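Long-range contact in dTDP-glucose 4,6-dehydratase (Klebsiella pneumoniae, PDB 5U4Q), which probably catalyses the NAD-dependent dehydration of dTDP-glucose to dTDP-4-keto-6-deoxyglucose: residues A[101-114]-A[154-168]. Numbering follows the deposited sequence.
With NAD (nicotinamide-adenine-dinucleotide), chain C.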
# COMPACT_ATOMS: atom_id res chain seq x y z
N TYR A 101 -2.13 -5.69 -10.23
CA TYR A 101 -2.17 -4.55 -9.32
C TYR A 101 -0.85 -4.41 -8.61
O TYR A 101 -0.33 -3.30 -8.44
CB TYR A 101 -3.29 -4.70 -8.28
CG TYR A 101 -4.68 -4.55 -8.84
CD1 TYR A 101 -5.15 -3.31 -9.25
CD2 TYR A 101 -5.53 -5.64 -8.94
CE1 TYR A 101 -6.42 -3.16 -9.76
CE2 TYR A 101 -6.81 -5.51 -9.46
CZ TYR A 101 -7.25 -4.27 -9.87
OH TYR A 101 -8.51 -4.12 -10.38
N ALA A 102 -0.30 -5.53 -8.19
CA ALA A 102 0.98 -5.50 -7.49
C ALA A 102 2.05 -5.04 -8.43
O ALA A 102 2.85 -4.16 -8.09
CB ALA A 102 1.31 -6.88 -6.94
N ASP A 103 2.08 -5.62 -9.62
CA ASP A 103 3.10 -5.24 -10.59
C ASP A 103 3.04 -3.78 -11.00
O ASP A 103 4.04 -3.06 -10.95
CB ASP A 103 2.99 -6.11 -11.86
CG ASP A 103 3.57 -7.49 -11.69
OD1 ASP A 103 4.50 -7.66 -10.88
OD2 ASP A 103 3.12 -8.42 -12.39
N ALA A 104 1.89 -3.35 -11.45
CA ALA A 104 1.78 -2.00 -11.97
C ALA A 104 1.68 -0.98 -10.87
O ALA A 104 2.27 0.13 -10.98
CB ALA A 104 0.55 -1.89 -12.85
N ASN A 105 0.95 -1.31 -9.81
CA ASN A 105 0.62 -0.31 -8.81
C ASN A 105 1.51 -0.28 -7.58
O ASN A 105 1.53 0.73 -6.90
CB ASN A 105 -0.84 -0.42 -8.35
CG ASN A 105 -1.85 -0.25 -9.47
OD1 ASN A 105 -1.51 -0.20 -10.67
ND2 ASN A 105 -3.14 -0.21 -9.09
N LEU A 106 2.24 -1.35 -7.27
CA LEU A 106 3.17 -1.33 -6.14
C LEU A 106 4.61 -1.22 -6.64
O LEU A 106 5.27 -0.18 -6.44
CB LEU A 106 2.95 -2.54 -5.22
CG LEU A 106 1.55 -2.58 -4.58
CD1 LEU A 106 1.35 -3.91 -3.87
CD2 LEU A 106 1.35 -1.43 -3.62
N MSE A 107 5.09 -2.23 -7.36
CA MSE A 107 6.47 -2.19 -7.88
C MSE A 107 6.65 -1.09 -8.88
O MSE A 107 7.67 -0.38 -8.88
CB MSE A 107 6.78 -3.52 -8.55
CG MSE A 107 8.18 -3.62 -9.17
SE MSE A 107 9.62 -3.53 -7.84
CE MSE A 107 9.23 -5.22 -6.90
N GLY A 108 5.68 -0.93 -9.77
CA GLY A 108 5.76 0.12 -10.75
C GLY A 108 5.87 1.50 -10.13
O GLY A 108 6.62 2.37 -10.60
N TYR A 109 5.13 1.71 -9.04
CA TYR A 109 5.14 3.00 -8.36
C TYR A 109 6.52 3.23 -7.73
O TYR A 109 7.04 4.34 -7.75
CB TYR A 109 4.00 3.11 -7.34
CG TYR A 109 3.82 4.54 -6.84
CD1 TYR A 109 3.24 5.49 -7.64
CD2 TYR A 109 4.27 4.94 -5.60
CE1 TYR A 109 3.12 6.82 -7.22
CE2 TYR A 109 4.16 6.23 -5.16
CZ TYR A 109 3.56 7.18 -5.97
OH TYR A 109 3.46 8.48 -5.54
N LEU A 110 7.12 2.18 -7.17
CA LEU A 110 8.46 2.32 -6.62
C LEU A 110 9.46 2.71 -7.71
O LEU A 110 10.30 3.56 -7.46
CB LEU A 110 8.93 1.04 -5.92
CG LEU A 110 10.32 1.14 -5.27
CD1 LEU A 110 10.45 2.27 -4.26
CD2 LEU A 110 10.71 -0.19 -4.64
N ASN A 111 9.35 2.11 -8.91
CA ASN A 111 10.26 2.49 -10.02
C ASN A 111 10.12 3.97 -10.34
O ASN A 111 11.11 4.65 -10.60
CB ASN A 111 10.06 1.60 -11.24
CG ASN A 111 10.48 0.17 -10.98
OD1 ASN A 111 11.28 -0.07 -10.07
ND2 ASN A 111 9.93 -0.79 -11.72
N ILE A 112 8.89 4.48 -10.34
CA ILE A 112 8.66 5.90 -10.54
C ILE A 112 9.37 6.72 -9.43
O ILE A 112 10.05 7.71 -9.74
CB ILE A 112 7.14 6.24 -10.55
CG1 ILE A 112 6.44 5.68 -11.79
CG2 ILE A 112 6.86 7.74 -10.41
CD1 ILE A 112 6.70 6.44 -13.06
N LEU A 113 9.16 6.33 -8.17
CA LEU A 113 9.75 7.09 -7.05
C LEU A 113 11.28 7.09 -7.12
O LEU A 113 11.90 8.12 -6.90
CB LEU A 113 9.27 6.56 -5.71
CG LEU A 113 7.79 6.81 -5.37
CD1 LEU A 113 7.44 6.04 -4.09
CD2 LEU A 113 7.52 8.28 -5.20
N GLU A 114 11.84 5.92 -7.43
CA GLU A 114 13.30 5.79 -7.56
C GLU A 114 13.83 6.67 -8.66
O GLU A 114 14.86 7.34 -8.50
CB GLU A 114 13.71 4.34 -7.74
CG GLU A 114 13.74 3.59 -6.41
CD GLU A 114 14.90 4.04 -5.53
OE1 GLU A 114 16.04 3.72 -5.92
OE2 GLU A 114 14.68 4.67 -4.47
N TYR A 154 -7.28 -2.71 -5.33
CA TYR A 154 -7.03 -1.47 -6.07
C TYR A 154 -6.91 -0.29 -5.09
O TYR A 154 -5.91 0.44 -5.11
CB TYR A 154 -8.13 -1.23 -7.10
CG TYR A 154 -8.08 0.11 -7.78
CD1 TYR A 154 -7.07 0.43 -8.68
CD2 TYR A 154 -9.06 1.05 -7.54
CE1 TYR A 154 -7.04 1.66 -9.32
CE2 TYR A 154 -9.05 2.28 -8.18
CZ TYR A 154 -8.04 2.58 -9.06
OH TYR A 154 -8.04 3.82 -9.69
N ALA A 155 -7.90 -0.13 -4.20
CA ALA A 155 -7.88 0.95 -3.21
C ALA A 155 -6.64 0.85 -2.29
O ALA A 155 -5.98 1.85 -2.00
CB ALA A 155 -9.15 0.92 -2.35
N ALA A 156 -6.36 -0.34 -1.79
CA ALA A 156 -5.20 -0.53 -0.93
C ALA A 156 -3.92 -0.11 -1.65
O ALA A 156 -3.04 0.47 -1.02
CB ALA A 156 -5.10 -1.95 -0.46
N THR A 157 -3.80 -0.44 -2.93
CA THR A 157 -2.58 -0.06 -3.66
C THR A 157 -2.47 1.46 -3.84
O THR A 157 -1.36 2.00 -3.80
CB THR A 157 -2.37 -0.78 -5.03
OG1 THR A 157 -3.34 -0.37 -5.98
CG2 THR A 157 -2.36 -2.32 -4.86
N LYS A 158 -3.60 2.13 -4.05
CA LYS A 158 -3.57 3.58 -4.18
C LYS A 158 -3.18 4.26 -2.87
O LYS A 158 -2.39 5.24 -2.87
CB LYS A 158 -4.88 4.12 -4.78
CG LYS A 158 -5.12 3.70 -6.23
CD LYS A 158 -3.98 4.12 -7.17
CE LYS A 158 -4.43 4.17 -8.63
NZ LYS A 158 -3.35 4.70 -9.56
N LYS A 159 -3.71 3.78 -1.74
CA LYS A 159 -3.29 4.32 -0.46
C LYS A 159 -1.82 4.00 -0.23
O LYS A 159 -1.07 4.84 0.27
CB LYS A 159 -4.17 3.82 0.70
CG LYS A 159 -3.72 4.27 2.06
CD LYS A 159 -3.57 5.79 2.30
CE LYS A 159 -3.09 5.98 3.75
NZ LYS A 159 -2.73 7.36 4.17
N ALA A 160 -1.39 2.80 -0.63
CA ALA A 160 0.03 2.49 -0.53
C ALA A 160 0.87 3.48 -1.32
O ALA A 160 1.96 3.84 -0.87
CB ALA A 160 0.34 1.06 -0.97
N ASN A 161 0.40 3.90 -2.49
CA ASN A 161 1.14 4.91 -3.30
C ASN A 161 1.27 6.20 -2.49
O ASN A 161 2.35 6.80 -2.46
CB ASN A 161 0.42 5.23 -4.60
CG ASN A 161 0.45 4.10 -5.66
OD1 ASN A 161 -0.07 4.31 -6.75
ND2 ASN A 161 1.14 3.00 -5.40
N GLU A 162 0.19 6.62 -1.84
CA GLU A 162 0.25 7.85 -1.03
C GLU A 162 1.28 7.70 0.10
O GLU A 162 2.04 8.64 0.38
CB GLU A 162 -1.13 8.22 -0.48
CG GLU A 162 -2.19 8.52 -1.54
CD GLU A 162 -3.53 8.92 -0.98
OE1 GLU A 162 -3.63 9.17 0.26
OE2 GLU A 162 -4.51 9.02 -1.76
N LEU A 163 1.32 6.52 0.72
CA LEU A 163 2.26 6.27 1.82
C LEU A 163 3.69 6.31 1.34
O LEU A 163 4.57 6.89 1.99
CB LEU A 163 1.98 4.93 2.50
CG LEU A 163 0.69 4.85 3.31
CD1 LEU A 163 0.31 3.39 3.47
CD2 LEU A 163 0.83 5.55 4.66
N MSE A 164 3.92 5.69 0.18
CA MSE A 164 5.25 5.66 -0.42
C MSE A 164 5.67 7.06 -0.83
O MSE A 164 6.82 7.46 -0.62
CB MSE A 164 5.26 4.65 -1.58
CG MSE A 164 4.99 3.23 -1.07
SE MSE A 164 4.36 2.01 -2.50
CE MSE A 164 6.01 1.88 -3.55
N ALA A 165 4.75 7.83 -1.42
CA ALA A 165 5.03 9.22 -1.79
C ALA A 165 5.44 10.02 -0.54
O ALA A 165 6.43 10.78 -0.58
CB ALA A 165 3.82 9.88 -2.46
N HIS A 166 4.73 9.81 0.55
CA HIS A 166 5.05 10.54 1.79
C HIS A 166 6.49 10.27 2.21
O HIS A 166 7.25 11.20 2.52
CB HIS A 166 4.14 10.18 2.94
CG HIS A 166 4.43 11.00 4.14
ND1 HIS A 166 5.29 10.59 5.14
CD2 HIS A 166 4.09 12.28 4.43
CE1 HIS A 166 5.45 11.59 6.00
NE2 HIS A 166 4.71 12.61 5.60
N THR A 167 6.88 8.98 2.22
CA THR A 167 8.25 8.63 2.62
C THR A 167 9.33 9.23 1.70
O THR A 167 10.36 9.66 2.17
CB THR A 167 8.49 7.09 2.73
OG1 THR A 167 8.55 6.51 1.43
CG2 THR A 167 7.47 6.40 3.53
N TYR A 168 9.09 9.27 0.40
CA TYR A 168 10.05 9.84 -0.53
C TYR A 168 10.12 11.36 -0.42
O TYR A 168 11.22 11.95 -0.54
CB TYR A 168 9.79 9.32 -1.96
CG TYR A 168 10.52 8.03 -2.21
CD1 TYR A 168 10.27 6.90 -1.45
CD2 TYR A 168 11.51 7.95 -3.18
CE1 TYR A 168 10.99 5.73 -1.63
CE2 TYR A 168 12.22 6.77 -3.38
CZ TYR A 168 11.97 5.68 -2.59
OH TYR A 168 12.68 4.50 -2.74
PA NAD C . -6.64 3.82 -18.83
O1A NAD C . -7.33 4.35 -20.02
O2A NAD C . -6.65 2.33 -18.52
O5B NAD C . -5.11 4.35 -18.89
C5B NAD C . -4.04 3.80 -18.13
C4B NAD C . -2.93 3.41 -19.10
O4B NAD C . -1.91 2.82 -18.28
C3B NAD C . -3.36 2.39 -20.14
O3B NAD C . -3.25 2.84 -21.50
C2B NAD C . -2.46 1.19 -19.82
O2B NAD C . -2.02 0.48 -21.00
C1B NAD C . -1.31 1.78 -19.01
N9A NAD C . -0.68 0.81 -18.09
C8A NAD C . -1.31 0.00 -17.20
N7A NAD C . -0.42 -0.76 -16.57
C5A NAD C . 0.80 -0.44 -17.03
C6A NAD C . 2.17 -0.92 -16.80
N6A NAD C . 2.44 -1.87 -15.91
N1A NAD C . 3.13 -0.33 -17.51
C2A NAD C . 2.91 0.62 -18.42
N3A NAD C . 1.68 1.09 -18.71
C4A NAD C . 0.61 0.58 -18.04
O3 NAD C . -7.19 4.49 -17.47
PN NAD C . -7.37 6.05 -17.11
O1N NAD C . -6.76 6.95 -18.10
O2N NAD C . -8.84 6.15 -16.69
O5D NAD C . -6.53 6.07 -15.75
C5D NAD C . -5.43 6.93 -15.49
C4D NAD C . -5.19 6.88 -13.99
O4D NAD C . -6.27 7.55 -13.30
C3D NAD C . -5.09 5.50 -13.33
O3D NAD C . -4.05 5.57 -12.34
C2D NAD C . -6.40 5.31 -12.62
O2D NAD C . -6.31 4.48 -11.44
C1D NAD C . -6.80 6.73 -12.26
N1N NAD C . -8.26 6.91 -12.18
C2N NAD C . -9.04 7.09 -13.27
C3N NAD C . -10.43 7.26 -13.16
C7N NAD C . -11.38 7.46 -14.35
O7N NAD C . -12.56 7.77 -14.14
N7N NAD C . -11.01 7.27 -15.63
C4N NAD C . -11.00 7.22 -11.91
C5N NAD C . -10.19 7.03 -10.80
C6N NAD C . -8.82 6.85 -10.95
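Tyr101 and Tyr154 meet at one end of segments 101-114 and 154-168 of helices 98-118 and 153-172, which run almost parallel, 5° apart, with axes 9.2 Å from each other. They are neighbouring helices on one side of the parallel Rossmann sheet; Leu113 and Ala165 also touch strand 123-129, and Asp103 forms a salt bridge with Arg67 of the second subunit. The polar pairing begins where helix 98-118 widens into a pi-type turn at 102-107. There Asn161 ND2 donates to the backbone Asn105 O over 2.7 Å, nearly head-on to the carbonyl. The same amide lies almost flat over one face of the Tyr109 ring, planes 11° apart, with Asn161 CB 3.8 Å from the ring centroid as a CH-pi contact. With chi1 at -168°, the Tyr109 side chain points away from its backbone N, which lays the ring against this amide and carries its buried OH to Ala165 CB, with no polar partner. Asn105 ND2 donates to Thr157 OG1, which lies in the plane of the amide, at 3.1 Å; that hydroxyl in turn donates to Tyr154 O, while Asn105 OD1 is taken by Gln88 N. Further along, in the conformer described here, the selenomethionine Met164 sits as a knob among Leu106, Tyr109, Leu110 and Leu113, and Leu113 CB rests over a face of Tyr168. At the cofactor end, Tyr154 and Lys158 keep the spacing of the family's YxxxK motif and grip the nicotinamide ribose: Tyr154 OH is 2.5 Å from NAD O2D, and Lys158 NZ donates to NAD O3D. At the far end, Glu114 OE2, which also pairs with Arg117, accepts from Tyr168 OH at 2.6 Å on its anti side, somewhat out of the carboxylate plane.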